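Local coordinates for WbbM protein (Klebsiella pneumoniae, PDB 6U4B), which is probably a bifunctional glycosyltransferase that polymerises O-antigen polysaccharide, with two sugar-transferring modules in one trimer-forming chain, at residues Asp225-Leu237 / Ile254-Ile266. Sequence-based numbering, arbitrary orientation.
Sequences DYSEWLFSILDNL and IGHIAERLFNIYI
The hydroxyl of Y265 donates a short hydrogen bond to D225, OH to OD2 2.6 Å, reaching the carboxylate oxygen by its anti lone pair; OD2 lies in the phenol plane, at the ring's edge. Y265 gets there because its CG stands anti to the backbone N (chi1 176°), which sends the ring across to helix 220-240, where Y226 lies over one face and W229 meets it obliquely. Y226 CB, 3.9 Å from the Y265 ring centroid, makes a CH-pi contact. Y265 CB sits over a face of W229, 3.6 Å from CZ3, while I233 CD1 covers the indole's opposite face. The Y226 ring reaches on to F262, its OH 3.2 Å from CD1, completing an aromatic cluster of four. Beyond it the contact turns aliphatic: L261 is a knob among W229, L230, I233 and L234, with CD1 3.8 Å from L230 CD1, and L237 CD2 closes the far end against I254 and I257. Y197 stacks on W229, and L82 packs on L230, L234 and A258. With N-to-C directions at 134°, segments 225-237 and 254-266 of the DUF4422 region hold by apolar and aromatic packing, while exposed, probably ionised D225 gives the buried Y265 hydroxyl an acceptor.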
ATOM      1  N   ASP A 225      -4.835  45.995  30.711  1.00 56.55           N
ATOM      2  CA  ASP A 225      -3.600  46.736  30.942  1.00 55.19           C
ATOM      3  C   ASP A 225      -2.521  45.835  31.529  1.00 51.96           C
ATOM      4  O   ASP A 225      -1.364  45.861  31.089  1.00 48.80           O
ATOM      5  CB  ASP A 225      -3.866  47.927  31.860  1.00 58.75           C
ATOM      6  CG  ASP A 225      -2.627  48.770  32.086  1.00 70.93           C
ATOM      7  OD1 ASP A 225      -2.277  49.564  31.188  1.00 75.88           O
ATOM      8  OD2 ASP A 225      -1.997  48.632  33.157  1.00 73.00           O
ATOM      9  N   TYR A 226      -2.884  45.026  32.527  1.00 48.06           N
ATOM     10  CA  TYR A 226      -1.919  44.104  33.118  1.00 45.71           C
ATOM     11  C   TYR A 226      -1.449  43.068  32.102  1.00 47.90           C
ATOM     12  O   TYR A 226      -0.276  42.675  32.102  1.00 44.02           O
ATOM     13  CB  TYR A 226      -2.532  43.426  34.344  1.00 43.88           C
ATOM     14  CG  TYR A 226      -1.682  42.324  34.933  1.00 40.99           C
ATOM     15  CD1 TYR A 226      -2.183  41.034  35.069  1.00 45.68           C
ATOM     16  CD2 TYR A 226      -0.377  42.569  35.342  1.00 41.63           C
ATOM     17  CE1 TYR A 226      -1.410  40.018  35.605  1.00 45.61           C
ATOM     18  CE2 TYR A 226       0.406  41.561  35.879  1.00 42.73           C
ATOM     19  CZ  TYR A 226      -0.116  40.287  36.006  1.00 44.15           C
ATOM     20  OH  TYR A 226       0.657  39.279  36.539  1.00 41.56           O
ATOM     21  N   SER A 227      -2.349  42.620  31.222  1.00 49.06           N
ATOM     22  CA  SER A 227      -1.974  41.635  30.212  1.00 47.18           C
ATOM     23  C   SER A 227      -0.949  42.207  29.238  1.00 45.24           C
ATOM     24  O   SER A 227       0.085  41.584  28.973  1.00 42.28           O
ATOM     25  CB  SER A 227      -3.216  41.149  29.463  1.00 50.20           C
ATOM     26  OG  SER A 227      -4.146  40.551  30.351  1.00 55.51           O
ATOM     27  N   GLU A 228      -1.226  43.393  28.689  1.00 45.88           N
ATOM     28  CA  GLU A 228      -0.276  44.024  27.777  1.00 54.82           C
ATOM     29  C   GLU A 228       1.060  44.269  28.464  1.00 55.09           C
ATOM     30  O   GLU A 228       2.122  44.095  27.856  1.00 56.11           O
ATOM     31  CB  GLU A 228      -0.853  45.336  27.242  1.00 61.31           C
ATOM     32  CG  GLU A 228      -2.048  45.170  26.318  1.00 68.78           C
ATOM     33  CD  GLU A 228      -2.730  46.490  26.009  1.00 77.53           C
ATOM     34  OE1 GLU A 228      -2.448  47.485  26.710  1.00 80.06           O
ATOM     35  OE2 GLU A 228      -3.549  46.534  25.067  1.00 81.97           O
ATOM     36  N   TRP A 229       1.021  44.657  29.739  1.00 48.94           N
ATOM     37  CA  TRP A 229       2.245  44.926  30.483  1.00 49.96           C
ATOM     38  C   TRP A 229       3.006  43.638  30.775  1.00 45.88           C
ATOM     39  O   TRP A 229       4.214  43.550  30.523  1.00 45.42           O
ATOM     40  CB  TRP A 229       1.897  45.665  31.777  1.00 51.40           C
ATOM     41  CG  TRP A 229       3.056  45.950  32.688  1.00 51.68           C
ATOM     42  CD1 TRP A 229       3.874  47.042  32.657  1.00 54.47           C
ATOM     43  CD2 TRP A 229       3.502  45.145  33.785  1.00 50.07           C
ATOM     44  NE1 TRP A 229       4.811  46.961  33.659  1.00 51.69           N
ATOM     45  CE2 TRP A 229       4.602  45.805  34.367  1.00 50.49           C
ATOM     46  CE3 TRP A 229       3.081  43.925  34.330  1.00 43.46           C
ATOM     47  CZ2 TRP A 229       5.290  45.289  35.466  1.00 47.36           C
ATOM     48  CZ3 TRP A 229       3.765  43.414  35.417  1.00 40.47           C
ATOM     49  CH2 TRP A 229       4.857  44.094  35.974  1.00 43.99           C
ATOM     50  N   LEU A 230       2.313  42.621  31.295  1.00 43.88           N
ATOM     51  CA  LEU A 230       2.988  41.393  31.706  1.00 42.39           C
ATOM     52  C   LEU A 230       3.634  40.687  30.520  1.00 43.03           C
ATOM     53  O   LEU A 230       4.805  40.294  30.579  1.00 43.80           O
ATOM     54  CB  LEU A 230       2.003  40.457  32.405  1.00 41.17           C
ATOM     55  CG  LEU A 230       2.540  39.066  32.754  1.00 37.37           C
ATOM     56  CD1 LEU A 230       3.597  39.148  33.847  1.00 39.21           C
ATOM     57  CD2 LEU A 230       1.413  38.121  33.156  1.00 31.50           C
ATOM     58  N   PHE A 231       2.888  40.517  29.428  1.00 39.12           N
ATOM     59  CA  PHE A 231       3.399  39.720  28.322  1.00 41.61           C
ATOM     60  C   PHE A 231       4.396  40.476  27.456  1.00 44.18           C
ATOM     61  O   PHE A 231       5.191  39.836  26.762  1.00 45.19           O
ATOM     62  CB  PHE A 231       2.239  39.183  27.481  1.00 38.09           C
ATOM     63  CG  PHE A 231       1.515  38.042  28.133  1.00 41.11           C
ATOM     64  CD1 PHE A 231       2.058  36.770  28.120  1.00 42.24           C
ATOM     65  CD2 PHE A 231       0.311  38.246  28.788  1.00 42.42           C
ATOM     66  CE1 PHE A 231       1.408  35.717  28.732  1.00 41.82           C
ATOM     67  CE2 PHE A 231      -0.346  37.195  29.404  1.00 41.72           C
ATOM     68  CZ  PHE A 231       0.204  35.929  29.376  1.00 40.10           C
ATOM     69  N   SER A 232       4.387  41.812  27.484  1.00 44.43           N
ATOM     70  CA  SER A 232       5.474  42.554  26.852  1.00 49.45           C
ATOM     71  C   SER A 232       6.795  42.272  27.554  1.00 50.85           C
ATOM     72  O   SER A 232       7.845  42.164  26.907  1.00 54.21           O
ATOM     73  CB  SER A 232       5.173  44.052  26.862  1.00 51.92           C
ATOM     74  OG  SER A 232       5.282  44.587  28.170  1.00 51.38           O
ATOM     75  N   ILE A 233       6.759  42.141  28.882  1.00 45.77           N
ATOM     76  CA  ILE A 233       7.960  41.795  29.635  1.00 43.17           C
ATOM     77  C   ILE A 233       8.356  40.349  29.374  1.00 42.65           C
ATOM     78  O   ILE A 233       9.539  40.038  29.181  1.00 43.72           O
ATOM     79  CB  ILE A 233       7.731  42.057  31.134  1.00 44.40           C
ATOM     80  CG1 ILE A 233       7.575  43.558  31.393  1.00 53.57           C
ATOM     81  CG2 ILE A 233       8.866  41.467  31.963  1.00 36.36           C
ATOM     82  CD1 ILE A 233       6.866  43.883  32.680  1.00 46.96           C
ATOM     83  N   LEU A 234       7.379  39.441  29.367  1.00 38.92           N
ATOM     84  CA  LEU A 234       7.692  38.031  29.166  1.00 40.02           C
ATOM     85  C   LEU A 234       8.226  37.768  27.761  1.00 36.73           C
ATOM     86  O   LEU A 234       9.101  36.913  27.589  1.00 36.09           O
ATOM     87  CB  LEU A 234       6.459  37.172  29.455  1.00 40.63           C
ATOM     88  CG  LEU A 234       5.905  37.264  30.884  1.00 41.94           C
ATOM     89  CD1 LEU A 234       4.750  36.293  31.096  1.00 31.50           C
ATOM     90  CD2 LEU A 234       7.004  37.039  31.921  1.00 36.24           C
ATOM     91  N   ASP A 235       7.730  38.497  26.756  1.00 34.01           N
ATOM     92  CA  ASP A 235       8.290  38.379  25.412  1.00 41.64           C
ATOM     93  C   ASP A 235       9.780  38.699  25.412  1.00 45.04           C
ATOM     94  O   ASP A 235      10.590  37.945  24.860  1.00 38.77           O
ATOM     95  CB  ASP A 235       7.557  39.304  24.439  1.00 45.64           C
ATOM     96  CG  ASP A 235       6.151  38.841  24.131  1.00 51.87           C
ATOM     97  OD1 ASP A 235       5.297  39.706  23.841  1.00 54.29           O
ATOM     98  OD2 ASP A 235       5.894  37.619  24.195  1.00 54.62           O
ATOM     99  N   ASN A 236      10.159  39.820  26.029  1.00 43.97           N
ATOM    100  CA  ASN A 236      11.572  40.167  26.112  1.00 43.25           C
ATOM    101  C   ASN A 236      12.331  39.205  27.013  1.00 41.06           C
ATOM    102  O   ASN A 236      13.517  38.945  26.780  1.00 43.03           O
ATOM    103  CB  ASN A 236      11.738  41.604  26.611  1.00 47.20           C
ATOM    104  CG  ASN A 236      11.356  42.635  25.565  1.00 53.04           C
ATOM    105  OD1 ASN A 236      10.406  42.445  24.808  1.00 57.86           O
ATOM    106  ND2 ASN A 236      12.105  43.731  25.514  1.00 55.28           N
ATOM    107  N   LEU A 237      11.666  38.663  28.039  1.00 34.91           N
ATOM    108  CA  LEU A 237      12.332  37.727  28.939  1.00 36.23           C
ATOM    109  C   LEU A 237      12.798  36.483  28.195  1.00 41.43           C
ATOM    110  O   LEU A 237      13.853  35.919  28.513  1.00 42.40           O
ATOM    111  CB  LEU A 237      11.398  37.349  30.086  1.00 36.47           C
ATOM    112  CG  LEU A 237      12.026  36.473  31.171  1.00 38.43           C
ATOM    113  CD1 LEU A 237      13.189  37.201  31.833  1.00 40.29           C
ATOM    114  CD2 LEU A 237      10.988  36.057  32.201  1.00 35.32           C
ATOM    115  N   ILE A 254       9.077  30.839  33.922  1.00 38.35           N
ATOM    116  CA  ILE A 254       8.251  31.943  33.440  1.00 37.88           C
ATOM    117  C   ILE A 254       7.070  32.167  34.374  1.00 42.03           C
ATOM    118  O   ILE A 254       6.788  33.297  34.791  1.00 39.19           O
ATOM    119  CB  ILE A 254       7.785  31.672  32.000  1.00 36.97           C
ATOM    120  CG1 ILE A 254       8.980  31.344  31.103  1.00 41.82           C
ATOM    121  CG2 ILE A 254       7.024  32.874  31.452  1.00 34.01           C
ATOM    122  CD1 ILE A 254       9.899  32.520  30.852  1.00 38.78           C
ATOM    123  N   GLY A 255       6.360  31.089  34.715  1.00 39.69           N
ATOM    124  CA  GLY A 255       5.229  31.218  35.621  1.00 42.56           C
ATOM    125  C   GLY A 255       5.637  31.705  36.997  1.00 42.48           C
ATOM    126  O   GLY A 255       4.945  32.524  37.606  1.00 41.49           O
ATOM    127  N   HIS A 256       6.768  31.208  37.505  1.00 44.07           N
ATOM    128  CA  HIS A 256       7.256  31.653  38.806  1.00 46.63           C
ATOM    129  C   HIS A 256       7.597  33.137  38.789  1.00 47.01           C
ATOM    130  O   HIS A 256       7.298  33.861  39.746  1.00 49.79           O
ATOM    131  CB  HIS A 256       8.473  30.825  39.217  1.00 50.81           C
ATOM    132  CG  HIS A 256       8.174  29.373  39.425  1.00 58.60           C
ATOM    133  ND1 HIS A 256       6.986  28.928  39.966  1.00 59.65           N
ATOM    134  CD2 HIS A 256       8.907  28.265  39.162  1.00 58.68           C
ATOM    135  CE1 HIS A 256       7.002  27.609  40.032  1.00 60.31           C
ATOM    136  NE2 HIS A 256       8.157  27.182  39.550  1.00 61.70           N
ATOM    137  N   ILE A 257       8.217  33.610  37.706  1.00 43.40           N
ATOM    138  CA  ILE A 257       8.595  35.017  37.620  1.00 46.86           C
ATOM    139  C   ILE A 257       7.355  35.899  37.539  1.00 45.83           C
ATOM    140  O   ILE A 257       7.297  36.976  38.145  1.00 40.41           O
ATOM    141  CB  ILE A 257       9.542  35.238  36.425  1.00 40.05           C
ATOM    142  CG1 ILE A 257      10.931  34.684  36.750  1.00 39.11           C
ATOM    143  CG2 ILE A 257       9.624  36.710  36.060  1.00 40.34           C
ATOM    144  CD1 ILE A 257      11.938  34.831  35.625  1.00 39.70           C
ATOM    145  N   ALA A 258       6.332  35.445  36.809  1.00 41.15           N
ATOM    146  CA  ALA A 258       5.094  36.205  36.684  1.00 38.68           C
ATOM    147  C   ALA A 258       4.398  36.410  38.022  1.00 40.02           C
ATOM    148  O   ALA A 258       3.639  37.376  38.167  1.00 43.54           O
ATOM    149  CB  ALA A 258       4.145  35.506  35.709  1.00 36.43           C
ATOM    150  N   GLU A 259       4.620  35.520  38.994  1.00 37.19           N
ATOM    151  CA  GLU A 259       4.045  35.731  40.320  1.00 43.59           C
ATOM    152  C   GLU A 259       4.631  36.973  40.979  1.00 39.01           C
ATOM    153  O   GLU A 259       3.933  37.691  41.708  1.00 37.98           O
ATOM    154  CB  GLU A 259       4.283  34.506  41.200  1.00 45.91           C
ATOM    155  CG  GLU A 259       3.523  33.265  40.786  1.00 55.38           C
ATOM    156  CD  GLU A 259       3.741  32.119  41.754  1.00 61.11           C
ATOM    157  OE1 GLU A 259       3.846  30.961  41.296  1.00 63.69           O
ATOM    158  OE2 GLU A 259       3.826  32.380  42.972  1.00 63.61           O
ATOM    159  N   ARG A 260       5.917  37.236  40.742  1.00 38.50           N
ATOM    160  CA  ARG A 260       6.555  38.430  41.287  1.00 40.82           C
ATOM    161  C   ARG A 260       6.144  39.673  40.513  1.00 40.22           C
ATOM    162  O   ARG A 260       5.896  40.725  41.112  1.00 42.52           O
ATOM    163  CB  ARG A 260       8.080  38.280  41.272  1.00 40.51           C
ATOM    164  CG  ARG A 260       8.648  37.406  42.380  1.00 42.52           C
ATOM    165  CD  ARG A 260       8.454  35.920  42.110  1.00 43.07           C
ATOM    166  NE  ARG A 260       8.969  35.104  43.203  1.00 47.68           N
ATOM    167  CZ  ARG A 260       8.850  33.785  43.266  1.00 48.05           C
ATOM    168  NH1 ARG A 260       8.232  33.127  42.293  1.00 43.49           N
ATOM    169  NH2 ARG A 260       9.347  33.123  44.301  1.00 47.69           N
ATOM    170  N   LEU A 261       6.071  39.568  39.182  1.00 33.96           N
ATOM    171  CA  LEU A 261       5.652  40.709  38.372  1.00 38.17           C
ATOM    172  C   LEU A 261       4.229  41.131  38.712  1.00 42.26           C
ATOM    173  O   LEU A 261       3.903  42.326  38.682  1.00 45.15           O
ATOM    174  CB  LEU A 261       5.775  40.368  36.887  1.00 36.25           C
ATOM    175  CG  LEU A 261       7.190  40.089  36.376  1.00 38.30           C
ATOM    176  CD1 LEU A 261       7.160  39.624  34.924  1.00 38.63           C
ATOM    177  CD2 LEU A 261       8.064  41.326  36.529  1.00 37.99           C
ATOM    178  N   PHE A 262       3.370  40.160  39.031  1.00 45.04           N
ATOM    179  CA  PHE A 262       2.010  40.454  39.470  1.00 45.29           C
ATOM    180  C   PHE A 262       2.015  41.414  40.657  1.00 44.05           C
ATOM    181  O   PHE A 262       1.254  42.389  40.692  1.00 41.50           O
ATOM    182  CB  PHE A 262       1.306  39.141  39.818  1.00 46.32           C
ATOM    183  CG  PHE A 262      -0.159  39.285  40.131  1.00 49.98           C
ATOM    184  CD1 PHE A 262      -1.020  39.905  39.241  1.00 52.66           C
ATOM    185  CD2 PHE A 262      -0.682  38.763  41.304  1.00 53.88           C
ATOM    186  CE1 PHE A 262      -2.368  40.025  39.528  1.00 52.42           C
ATOM    187  CE2 PHE A 262      -2.028  38.879  41.596  1.00 52.58           C
ATOM    188  CZ  PHE A 262      -2.871  39.511  40.706  1.00 52.96           C
ATOM    189  N   ASN A 263       2.887  41.158  41.634  1.00 41.81           N
ATOM    190  CA  ASN A 263       2.988  42.032  42.801  1.00 44.91           C
ATOM    191  C   ASN A 263       3.555  43.396  42.432  1.00 45.88           C
ATOM    192  O   ASN A 263       3.064  44.426  42.909  1.00 48.81           O
ATOM    193  CB  ASN A 263       3.852  41.371  43.872  1.00 44.57           C
ATOM    194  CG  ASN A 263       3.151  40.219  44.558  1.00 50.10           C
ATOM    195  OD1 ASN A 263       2.508  40.400  45.594  1.00 49.91           O
ATOM    196  ND2 ASN A 263       3.270  39.026  43.988  1.00 45.58           N
ATOM    197  N   ILE A 264       4.602  43.423  41.601  1.00 47.64           N
ATOM    198  CA  ILE A 264       5.187  44.693  41.178  1.00 46.15           C
ATOM    199  C   ILE A 264       4.140  45.554  40.484  1.00 45.78           C
ATOM    200  O   ILE A 264       4.073  46.772  40.698  1.00 47.92           O
ATOM    201  CB  ILE A 264       6.407  44.437  40.273  1.00 47.83           C
ATOM    202  CG1 ILE A 264       7.525  43.752  41.067  1.00 47.32           C
ATOM    203  CG2 ILE A 264       6.897  45.733  39.644  1.00 47.42           C
ATOM    204  CD1 ILE A 264       8.687  43.289  40.216  1.00 43.12           C
ATOM    205  N   TYR A 265       3.291  44.932  39.661  1.00 46.05           N
ATOM    206  CA  TYR A 265       2.259  45.676  38.949  1.00 45.17           C
ATOM    207  C   TYR A 265       1.211  46.236  39.904  1.00 47.82           C
ATOM    208  O   TYR A 265       0.797  47.392  39.767  1.00 52.75           O
ATOM    209  CB  TYR A 265       1.604  44.779  37.897  1.00 40.94           C
ATOM    210  CG  TYR A 265       0.454  45.430  37.164  1.00 45.05           C
ATOM    211  CD1 TYR A 265       0.677  46.252  36.067  1.00 47.58           C
ATOM    212  CD2 TYR A 265      -0.858  45.221  37.567  1.00 48.72           C
ATOM    213  CE1 TYR A 265      -0.373  46.850  35.396  1.00 49.96           C
ATOM    214  CE2 TYR A 265      -1.914  45.813  36.903  1.00 49.92           C
ATOM    215  CZ  TYR A 265      -1.667  46.626  35.819  1.00 52.68           C
ATOM    216  OH  TYR A 265      -2.722  47.214  35.158  1.00 56.46           O
ATOM    217  N   ILE A 266       0.765  45.429  40.872  1.00 47.99           N
ATOM    218  CA  ILE A 266      -0.252  45.889  41.812  1.00 51.47           C
ATOM    219  C   ILE A 266       0.287  47.015  42.682  1.00 52.80           C
ATOM    220  O   ILE A 266      -0.397  48.019  42.913  1.00 52.86           O
ATOM    221  CB  ILE A 266      -0.763  44.712  42.665  1.00 51.96           C
ATOM    222  CG1 ILE A 266      -1.593  43.751  41.815  1.00 51.27           C
ATOM    223  CG2 ILE A 266      -1.579  45.218  43.851  1.00 55.68           C
ATOM    224  CD1 ILE A 266      -2.115  42.558  42.579  1.00 53.27           C
TER